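Local coordinates for putative lipoprotein (Bacteroides ovatus, PDB 3OQQ), which is of unknown function but is probably a lipoprotein located outside the cell, and carries bound calcium ions, at residues 129-134 with 335-340; 191-196 with 269-274; 255-260 with 299-304. All coordinates share one frame; numbering follows the deposited sequence.

From the N terminus, residues 129-134 come first; their partner 335-340 follows about 200 residues later, so contact 1 closes the longest loop. Both other contacts lie within that span. Residues 191-196 open contact 2 and 255-260 open contact 3. Residues 269-274 then close contact 2, and 299-304 close contact 3, so these two loops cross. Contact 2 pairs neighbouring strands of the six-stranded antiparallel sheet. Contacts 1 and 3 pack that sheet, through strands 333-339 and 253-263, against strands 122-131 and 298-307. Contacts 1 and 2 touch through strands 333-339 and 190-198. Contacts 2 and 3 touch through strands 266-272 and 253-263.

Contact 1: residues 129-134 with 335-340; sequences VMFEDG and FFIKVN. With CA (calcium ion), chain C.
Val129, Phe131, Phe335 and Ile337 form part of the apolar core between two packed beta layers, beside a calcium site. Strands 129-131 and 335-339 run in roughly the same direction at 37°, with axes 8.4 Å apart at the nearest point. They meet through side chains. Val129 CG2 sits over one face of the Phe335 ring, 3.9 Å from its centroid and offset toward the rim, a CH-pi contact. Phe131 and Ile337 slide past each other in opposite directions. Ile337 CG1 lies between its backbone N and carbonyl carbon (chi1 62°), which puts it over a face of the Phe131 ring, 4.2 Å from the centroid. Its other branch also touches the ring, with Ile337 CG2 3.6 Å from Phe131 CD2. The far end of the ring reaches the backbone: Phe131 CZ is 3.7 Å from Phe335 O, which lies at the ring edge. Beyond the strand, Asp133 CB rests on Val339 CG1.

Glu132 turns its side chain the other way. It binds the calcium ion with both oxygens, OE1 at 2.5 Å and OE2 at 2.2 Å. Asp146 and Asp149 also belong to this site, and Phe147 N donates to Glu132 OE2. Three waters fill further positions, and one of them donates to Asp133 OD1 at 3.1 Å. The two sides of residues 129-134 thus do different chemistry: shape and apolar contact fix the strand against 335-340, while charge and metal coordination probably hold the loop that follows it.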
loop_
_atom_site.group_PDB
_atom_site.type_symbol
_atom_site.label_atom_id
_atom_site.label_comp_id
_atom_site.label_asym_id
_atom_site.label_seq_id
_atom_site.Cartn_x
_atom_site.Cartn_y
_atom_site.Cartn_z
ATOM N N VAL A 129 3.686 -3.348 4.436
ATOM C CA VAL A 129 4.526 -4.236 3.656
ATOM C C VAL A 129 5.693 -4.628 4.525
ATOM O O VAL A 129 6.336 -3.769 5.140
ATOM C CB VAL A 129 4.970 -3.617 2.314
ATOM C CG1 VAL A 129 5.907 -4.558 1.576
ATOM C CG2 VAL A 129 3.768 -3.289 1.443
HETATM N N MSE A 130 5.963 -5.932 4.578
HETATM C CA MSE A 130 7.058 -6.470 5.374
HETATM C C MSE A 130 7.942 -7.300 4.516
HETATM O O MSE A 130 7.490 -8.295 3.976
HETATM C CB MSE A 130 6.520 -7.282 6.560
HETATM C CG MSE A 130 5.764 -6.421 7.534
HETATM SE SE MSE A 130 5.428 -7.393 9.165
HETATM C CE MSE A 130 4.208 -6.122 9.937
ATOM N N PHE A 131 9.226 -6.922 4.435
ATOM C CA PHE A 131 10.188 -7.622 3.592
ATOM C C PHE A 131 11.326 -8.228 4.350
ATOM O O PHE A 131 11.750 -7.692 5.368
ATOM C CB PHE A 131 10.797 -6.641 2.575
ATOM C CG PHE A 131 10.096 -6.618 1.263
ATOM C CD1 PHE A 131 10.287 -7.642 0.333
ATOM C CD2 PHE A 131 9.262 -5.558 0.922
ATOM C CE1 PHE A 131 9.646 -7.605 -0.905
ATOM C CE2 PHE A 131 8.594 -5.545 -0.308
ATOM C CZ PHE A 131 8.798 -6.560 -1.212
ATOM N N GLU A 132 11.858 -9.327 3.788
ATOM C CA GLU A 132 13.101 -10.016 4.128
ATOM C C GLU A 132 14.128 -9.506 3.111
ATOM O O GLU A 132 13.778 -9.311 1.951
ATOM C CB GLU A 132 12.933 -11.547 4.091
ATOM C CG GLU A 132 12.636 -12.148 5.465
ATOM C CD GLU A 132 13.695 -11.831 6.505
ATOM O OE1 GLU A 132 14.850 -12.266 6.307
ATOM O OE2 GLU A 132 13.389 -11.132 7.500
ATOM N N ASP A 133 15.363 -9.260 3.529
ATOM C CA ASP A 133 16.381 -8.677 2.659
ATOM C C ASP A 133 17.403 -9.663 2.100
ATOM O O ASP A 133 18.352 -9.237 1.451
ATOM C CB ASP A 133 17.140 -7.576 3.434
ATOM C CG ASP A 133 17.820 -8.013 4.731
ATOM O OD1 ASP A 133 18.093 -9.233 4.892
ATOM O OD2 ASP A 133 18.018 -7.153 5.611
ATOM N N GLY A 134 17.253 -10.940 2.401
ATOM C CA GLY A 134 18.255 -11.947 2.071
ATOM C C GLY A 134 18.177 -12.649 0.739
ATOM O O GLY A 134 19.114 -13.386 0.416
ATOM N N PHE A 335 5.119 -3.859 -4.964
ATOM C CA PHE A 335 6.033 -3.358 -3.946
ATOM C C PHE A 335 7.387 -4.071 -4.011
ATOM O O PHE A 335 7.465 -5.239 -4.394
ATOM C CB PHE A 335 5.418 -3.542 -2.540
ATOM C CG PHE A 335 4.208 -2.671 -2.339
ATOM C CD1 PHE A 335 4.336 -1.295 -2.208
ATOM C CD2 PHE A 335 2.938 -3.224 -2.283
ATOM C CE1 PHE A 335 3.208 -0.483 -2.047
ATOM C CE2 PHE A 335 1.814 -2.412 -2.068
ATOM C CZ PHE A 335 1.954 -1.051 -1.978
ATOM N N PHE A 336 8.449 -3.361 -3.626
ATOM C CA PHE A 336 9.800 -3.927 -3.648
ATOM C C PHE A 336 10.722 -3.152 -2.737
ATOM O O PHE A 336 10.411 -2.028 -2.327
ATOM C CB PHE A 336 10.401 -3.944 -5.099
ATOM C CG PHE A 336 10.638 -2.606 -5.778
ATOM C CD1 PHE A 336 9.642 -2.009 -6.546
ATOM C CD2 PHE A 336 11.870 -1.965 -5.681
ATOM C CE1 PHE A 336 9.865 -0.791 -7.190
ATOM C CE2 PHE A 336 12.097 -0.748 -6.331
ATOM C CZ PHE A 336 11.087 -0.157 -7.064
ATOM N N ILE A 337 11.890 -3.753 -2.474
ATOM C CA ILE A 337 12.983 -3.137 -1.764
ATOM C C ILE A 337 14.288 -3.351 -2.549
ATOM O O ILE A 337 14.380 -4.258 -3.392
ATOM C CB ILE A 337 13.134 -3.591 -0.293
ATOM C CG1 ILE A 337 13.434 -5.132 -0.163
ATOM C CG2 ILE A 337 11.924 -3.118 0.538
ATOM C CD1 ILE A 337 14.189 -5.511 0.994
ATOM N N LYS A 338 15.279 -2.486 -2.280
ATOM C CA LYS A 338 16.637 -2.655 -2.772
ATOM C C LYS A 338 17.584 -2.706 -1.592
ATOM O O LYS A 338 17.342 -2.094 -0.543
ATOM C CB LYS A 338 17.088 -1.574 -3.757
ATOM C CG LYS A 338 16.378 -1.577 -5.082
ATOM C CD LYS A 338 17.315 -0.988 -6.129
ATOM C CE LYS A 338 16.690 0.141 -6.862
ATOM N NZ LYS A 338 17.591 0.630 -7.942
ATOM N N VAL A 339 18.635 -3.499 -1.751
ATOM C CA VAL A 339 19.674 -3.640 -0.740
ATOM C C VAL A 339 20.967 -3.147 -1.356
ATOM O O VAL A 339 21.078 -3.087 -2.594
ATOM C CB VAL A 339 19.774 -5.086 -0.179
ATOM C CG1 VAL A 339 18.425 -5.551 0.382
ATOM C CG2 VAL A 339 20.295 -6.057 -1.228
ATOM N N ASN A 340 21.921 -2.741 -0.503
ATOM C CA ASN A 340 23.234 -2.231 -0.900
ATOM C C ASN A 340 23.809 -3.047 -2.059
ATOM O O ASN A 340 23.894 -4.266 -1.968
ATOM C CB ASN A 340 24.175 -2.279 0.302
ATOM C CG ASN A 340 25.483 -1.598 0.059
ATOM O OD1 ASN A 340 25.537 -0.403 -0.265
ATOM N ND2 ASN A 340 26.552 -2.368 0.148
HETATM CA CA CA C . 15.428 -10.874 8.273
HETATM O O HOH W 1 17.496 -11.272 7.158
HETATM O O HOH W 2 17.181 -10.033 9.611
HETATM O O HOH W 3 15.530 -13.002 9.418
#

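Contact 2: residues 191-196 with 269-274; sequences TVLGVV and ITLDGL
Leu193 and Leu271 form a hydrogen-bonded antiparallel pair, with two backbone bonds between them. Leu271 N to Leu193 O is 2.8 Å and almost straight, while Leu193 N to Leu271 O is 3.1 Å. Val195 and Ile269 make a second pair, with both bonds at 2.9 Å, between Val195 N and Ile269 O and between Ile269 N and Val195 O. Past the strand end, Thr191 O takes Leu274 N at 3.3 Å, with the donor 43° above the carbonyl plane. The same oxygen receives a weak bond from Gly273 N and one from a water, so it is gripped by up to three donors where the chain turns.

These bonds join strands 190-198 and 266-272 in the middle of a six-stranded antiparallel sheet. On its other side, strand 190-198 meets strand 333-339, and there Thr191 and Val192 both face Lys338 in a classic beta bulge. Gly194 and Thr270 form a non-hydrogen-bonded antiparallel pair. Gly194 has no side chain, and its CA lies close against Ile269 O.

Side-chain packing occurs on both faces. On one, Val192 CG1 lies 3.7 Å from Thr270 CB, and Val192 CG2, a methyl, lies against the polar carboxylate of Asp272. On the other, Leu193 CG lies between its backbone N and carbonyl carbon (chi1 67°) and runs beside Leu271, with Leu193 CD1 4.0 Å from Leu271 CB. Val195 and Ile269 also lie side by side, Val195 CG1 against Ile269 CB. Leu274 crosses Leu193 at about a right angle, with CD2 of each in contact, and its CD1 is 3.6 Å from Val192 C. An alanine in place of Leu274 would probably open a gap beside Leu193 and strip the Val192 backbone of that methyl cover. Leu274 also packs on Val182 of strand 173-184, as does Leu271.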
loop_
_atom_site.group_PDB
_atom_site.type_symbol
_atom_site.label_atom_id
_atom_site.label_comp_id
_atom_site.label_asym_id
_atom_site.label_seq_id
_atom_site.Cartn_x
_atom_site.Cartn_y
_atom_site.Cartn_z
ATOM N N THR A 191 18.479 -0.377 1.455
ATOM C CA THR A 191 18.766 1.005 1.091
ATOM C C THR A 191 17.546 1.706 0.500
ATOM O O THR A 191 17.438 2.920 0.619
ATOM C CB THR A 191 19.927 1.050 0.080
ATOM O OG1 THR A 191 19.612 0.192 -1.015
ATOM C CG2 THR A 191 21.276 0.626 0.693
ATOM N N VAL A 192 16.687 0.959 -0.213
ATOM C CA VAL A 192 15.542 1.525 -0.931
ATOM C C VAL A 192 14.285 0.693 -0.705
ATOM O O VAL A 192 14.370 -0.516 -0.519
ATOM C CB VAL A 192 15.832 1.620 -2.479
ATOM C CG1 VAL A 192 14.683 2.304 -3.232
ATOM C CG2 VAL A 192 17.159 2.325 -2.792
ATOM N N LEU A 193 13.116 1.363 -0.726
ATOM C CA LEU A 193 11.785 0.772 -0.789
ATOM C C LEU A 193 11.102 1.427 -1.982
ATOM O O LEU A 193 11.467 2.534 -2.375
ATOM C CB LEU A 193 10.960 0.869 0.493
ATOM C CG LEU A 193 10.478 2.226 1.002
ATOM C CD1 LEU A 193 9.159 2.612 0.390
ATOM C CD2 LEU A 193 10.280 2.164 2.488
ATOM N N GLY A 194 10.154 0.746 -2.579
ATOM C CA GLY A 194 9.466 1.326 -3.724
ATOM C C GLY A 194 8.250 0.550 -4.161
ATOM O O GLY A 194 7.876 -0.462 -3.553
ATOM N N VAL A 195 7.651 1.006 -5.255
ATOM C CA VAL A 195 6.471 0.358 -5.802
ATOM C C VAL A 195 6.430 0.639 -7.286
ATOM O O VAL A 195 6.845 1.693 -7.742
ATOM C CB VAL A 195 5.132 0.801 -5.079
ATOM C CG1 VAL A 195 4.827 2.293 -5.264
ATOM C CG2 VAL A 195 3.931 -0.055 -5.514
ATOM N N VAL A 196 5.968 -0.333 -8.023
ATOM C CA VAL A 196 5.639 -0.202 -9.422
ATOM C C VAL A 196 4.117 -0.126 -9.448
ATOM O O VAL A 196 3.461 -1.038 -8.935
ATOM C CB VAL A 196 6.151 -1.365 -10.310
ATOM C CG1 VAL A 196 5.638 -1.196 -11.734
ATOM C CG2 VAL A 196 7.674 -1.500 -10.274
ATOM N N ILE A 269 8.191 4.158 -8.420
ATOM C CA ILE A 269 8.407 5.055 -7.295
ATOM C C ILE A 269 9.423 4.452 -6.334
ATOM O O ILE A 269 9.231 3.330 -5.866
ATOM C CB ILE A 269 7.038 5.351 -6.579
ATOM C CG1 ILE A 269 6.057 6.021 -7.578
ATOM C CG2 ILE A 269 7.232 6.245 -5.313
ATOM C CD1 ILE A 269 4.638 6.176 -7.123
ATOM N N THR A 270 10.493 5.206 -6.013
ATOM C CA THR A 270 11.481 4.711 -5.044
ATOM C C THR A 270 11.773 5.751 -3.956
ATOM O O THR A 270 11.897 6.942 -4.243
ATOM C CB THR A 270 12.787 4.280 -5.706
ATOM O OG1 THR A 270 13.320 5.385 -6.414
ATOM C CG2 THR A 270 12.624 3.072 -6.634
ATOM N N LEU A 271 11.905 5.268 -2.716
ATOM C CA LEU A 271 12.307 6.022 -1.551
ATOM C C LEU A 271 13.649 5.477 -1.105
ATOM O O LEU A 271 13.731 4.359 -0.587
ATOM C CB LEU A 271 11.261 5.929 -0.432
ATOM C CG LEU A 271 11.647 6.646 0.885
ATOM C CD1 LEU A 271 11.890 8.168 0.662
ATOM C CD2 LEU A 271 10.605 6.419 1.932
ATOM N N ASP A 272 14.708 6.245 -1.379
ATOM C CA ASP A 272 16.100 5.895 -1.062
ATOM C C ASP A 272 16.490 6.626 0.229
ATOM O O ASP A 272 15.800 7.582 0.604
ATOM C CB ASP A 272 16.957 6.304 -2.263
ATOM C CG ASP A 272 18.393 5.807 -2.361
ATOM O OD1 ASP A 272 18.889 5.176 -1.382
ATOM O OD2 ASP A 272 19.020 6.068 -3.383
ATOM N N GLY A 273 17.515 6.138 0.940
ATOM C CA GLY A 273 17.943 6.759 2.202
ATOM C C GLY A 273 17.679 5.978 3.474
ATOM O O GLY A 273 17.982 6.454 4.588
ATOM N N LEU A 274 17.099 4.759 3.318
ATOM C CA LEU A 274 16.764 3.868 4.423
ATOM C C LEU A 274 17.963 3.563 5.315
ATOM O O LEU A 274 17.789 3.408 6.518
ATOM C CB LEU A 274 16.168 2.531 3.914
ATOM C CG LEU A 274 14.898 2.566 3.085
ATOM C CD1 LEU A 274 14.358 1.097 2.887
ATOM C CD2 LEU A 274 13.844 3.500 3.724
HETATM O O HOH W 4 19.661 3.984 1.858
#

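Contact 3: residues 255-260 with 299-304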
loop_
_atom_site.group_PDB
_atom_site.type_symbol
_atom_site.label_atom_id
_atom_site.label_comp_id
_atom_site.label_asym_id
_atom_site.label_seq_id
_atom_site.Cartn_x
_atom_site.Cartn_y
_atom_site.Cartn_z
ATOM N N ALA A 255 17.119 11.401 2.306
ATOM C CA ALA A 255 15.985 10.711 1.673
ATOM C C ALA A 255 15.907 11.192 0.245
ATOM O O ALA A 255 16.163 12.368 -0.005
ATOM C CB ALA A 255 14.688 10.986 2.428
ATOM N N ILE A 256 15.687 10.278 -0.700
ATOM C CA ILE A 256 15.577 10.606 -2.135
ATOM C C ILE A 256 14.323 9.925 -2.679
ATOM O O ILE A 256 14.247 8.693 -2.667
ATOM C CB ILE A 256 16.829 10.221 -2.977
ATOM C CG1 ILE A 256 18.162 10.719 -2.354
ATOM C CG2 ILE A 256 16.664 10.684 -4.437
ATOM C CD1 ILE A 256 19.430 10.007 -2.898
ATOM N N LEU A 257 13.371 10.719 -3.183
ATOM C CA LEU A 257 12.139 10.190 -3.753
ATOM C C LEU A 257 12.151 10.407 -5.255
ATOM O O LEU A 257 12.226 11.541 -5.720
ATOM C CB LEU A 257 10.908 10.845 -3.104
ATOM C CG LEU A 257 9.537 10.582 -3.720
ATOM C CD1 LEU A 257 9.183 9.086 -3.711
ATOM C CD2 LEU A 257 8.513 11.392 -3.015
ATOM N N THR A 258 12.121 9.302 -6.011
ATOM C CA THR A 258 12.124 9.347 -7.462
ATOM C C THR A 258 10.798 8.811 -7.957
ATOM O O THR A 258 10.345 7.754 -7.523
ATOM C CB THR A 258 13.331 8.589 -8.047
ATOM O OG1 THR A 258 14.522 9.093 -7.448
ATOM C CG2 THR A 258 13.436 8.734 -9.577
ATOM N N VAL A 259 10.163 9.562 -8.851
ATOM C CA VAL A 259 8.938 9.119 -9.513
ATOM C C VAL A 259 9.259 9.064 -11.015
ATOM O O VAL A 259 9.579 10.091 -11.611
ATOM C CB VAL A 259 7.690 9.979 -9.180
ATOM C CG1 VAL A 259 6.457 9.426 -9.880
ATOM C CG2 VAL A 259 7.448 10.049 -7.674
ATOM N N ASP A 260 9.204 7.861 -11.609
ATOM C CA ASP A 260 9.477 7.669 -13.037
ATOM C C ASP A 260 8.206 7.139 -13.699
ATOM O O ASP A 260 7.901 5.952 -13.566
ATOM C CB ASP A 260 10.678 6.720 -13.249
ATOM C CG ASP A 260 11.176 6.576 -14.691
ATOM O OD1 ASP A 260 10.438 6.949 -15.617
ATOM O OD2 ASP A 260 12.287 6.039 -14.884
ATOM N N LEU A 299 9.319 8.628 8.348
ATOM C CA LEU A 299 9.781 9.173 7.057
ATOM C C LEU A 299 8.714 8.807 6.015
ATOM O O LEU A 299 8.376 7.631 5.863
ATOM C CB LEU A 299 11.186 8.660 6.659
ATOM C CG LEU A 299 11.682 8.963 5.210
ATOM C CD1 LEU A 299 11.755 10.489 4.928
ATOM C CD2 LEU A 299 13.065 8.375 4.980
ATOM N N ARG A 300 8.129 9.830 5.361
ATOM C CA ARG A 300 7.034 9.643 4.418
ATOM C C ARG A 300 7.375 10.120 3.023
ATOM O O ARG A 300 7.846 11.256 2.863
ATOM C CB ARG A 300 5.758 10.383 4.939
ATOM C CG ARG A 300 4.684 10.692 3.849
ATOM C CD ARG A 300 3.379 11.193 4.440
ATOM N NE ARG A 300 2.634 10.097 5.072
ATOM C CZ ARG A 300 1.350 10.158 5.433
ATOM N NH1 ARG A 300 0.653 11.276 5.256
ATOM N NH2 ARG A 300 0.756 9.102 5.968
ATOM N N ALA A 301 7.118 9.261 2.008
ATOM C CA ALA A 301 7.133 9.665 0.610
ATOM C C ALA A 301 5.664 9.858 0.203
ATOM O O ALA A 301 4.819 9.004 0.508
ATOM C CB ALA A 301 7.831 8.636 -0.286
ATOM N N GLU A 302 5.339 11.006 -0.402
ATOM C CA GLU A 302 3.964 11.278 -0.816
ATOM C C GLU A 302 3.950 11.627 -2.296
ATOM O O GLU A 302 4.700 12.504 -2.731
ATOM C CB GLU A 302 3.314 12.377 0.025
ATOM C CG GLU A 302 1.849 12.586 -0.333
ATOM C CD GLU A 302 1.188 13.753 0.368
ATOM O OE1 GLU A 302 0.708 13.562 1.508
ATOM O OE2 GLU A 302 1.168 14.862 -0.209
ATOM N N VAL A 303 3.132 10.901 -3.075
ATOM C CA VAL A 303 3.068 11.079 -4.529
ATOM C C VAL A 303 1.639 11.299 -4.967
ATOM O O VAL A 303 0.755 10.491 -4.686
ATOM C CB VAL A 303 3.686 9.878 -5.298
ATOM C CG1 VAL A 303 3.676 10.135 -6.815
ATOM C CG2 VAL A 303 5.107 9.566 -4.820
ATOM N N ARG A 304 1.423 12.409 -5.658
ATOM C CA ARG A 304 0.152 12.729 -6.282
ATOM C C ARG A 304 0.354 12.645 -7.790
ATOM O O ARG A 304 1.227 13.330 -8.336
ATOM C CB ARG A 304 -0.325 14.120 -5.846
ATOM C CG ARG A 304 -1.715 14.481 -6.343
ATOM C CD ARG A 304 -2.052 15.879 -5.912
ATOM N NE ARG A 304 -3.288 16.373 -6.517
ATOM C CZ ARG A 304 -3.470 17.629 -6.905
ATOM N NH1 ARG A 304 -2.491 18.516 -6.783
ATOM N NH2 ARG A 304 -4.628 18.007 -7.431
#
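Leu257 straddles Ala301. Both methyls of the leucine touch the one methyl of the alanine, with Leu257 CD1 at 3.7 Å and Leu257 CD2 at 3.9 Å from Ala301 CB. Leu257 CG is anti to its backbone N (chi1 170°); the two methyls beyond it meet Ala301. CD1 also approaches Val303 CG2 at 4.3 Å, and CD2 comes near the carbonyl oxygen of Glu302.

At one end of the contact the roles are exchanged. Here the leucine is on residues 299-304 and the alanine on residues 255-260. Leu299 has the same first torsion as Leu257 and brings both methyls to one carbon: Leu299 CD1 is 3.9 Å and Leu299 CD2 is 4.0 Å from Ala255 CB. Large meets small at both places, so each fork fits over a short side chain.

At the other end two valines meet tip to tip. Val259 CG2 lies 3.7 Å from Val303 CG2 and 3.9 Å from Val303 CG1. Apart from the approach of Leu257 CD2 to Glu302 O, the contact is made by apolar side chains, as expected where two beta sheets pack face to face. The strands run nearly in the same direction, at 21°, and their axes come within 8.5 Å.

Alternate residues of each strand face this interface, and those between point elsewhere. Arg300 and Arg304 make salt bridges to Asp181 and Glu175 of strand 173-184, which pairs with strand 298-307. Strand 205-215 pairs with strand 298-307 too, and its Leu212 touches both Ala255 and Leu257. In the opposing sheet, strand 253-263 lies between strands 234-242 and 266-272, and Leu257 packs on Ile269 of the latter.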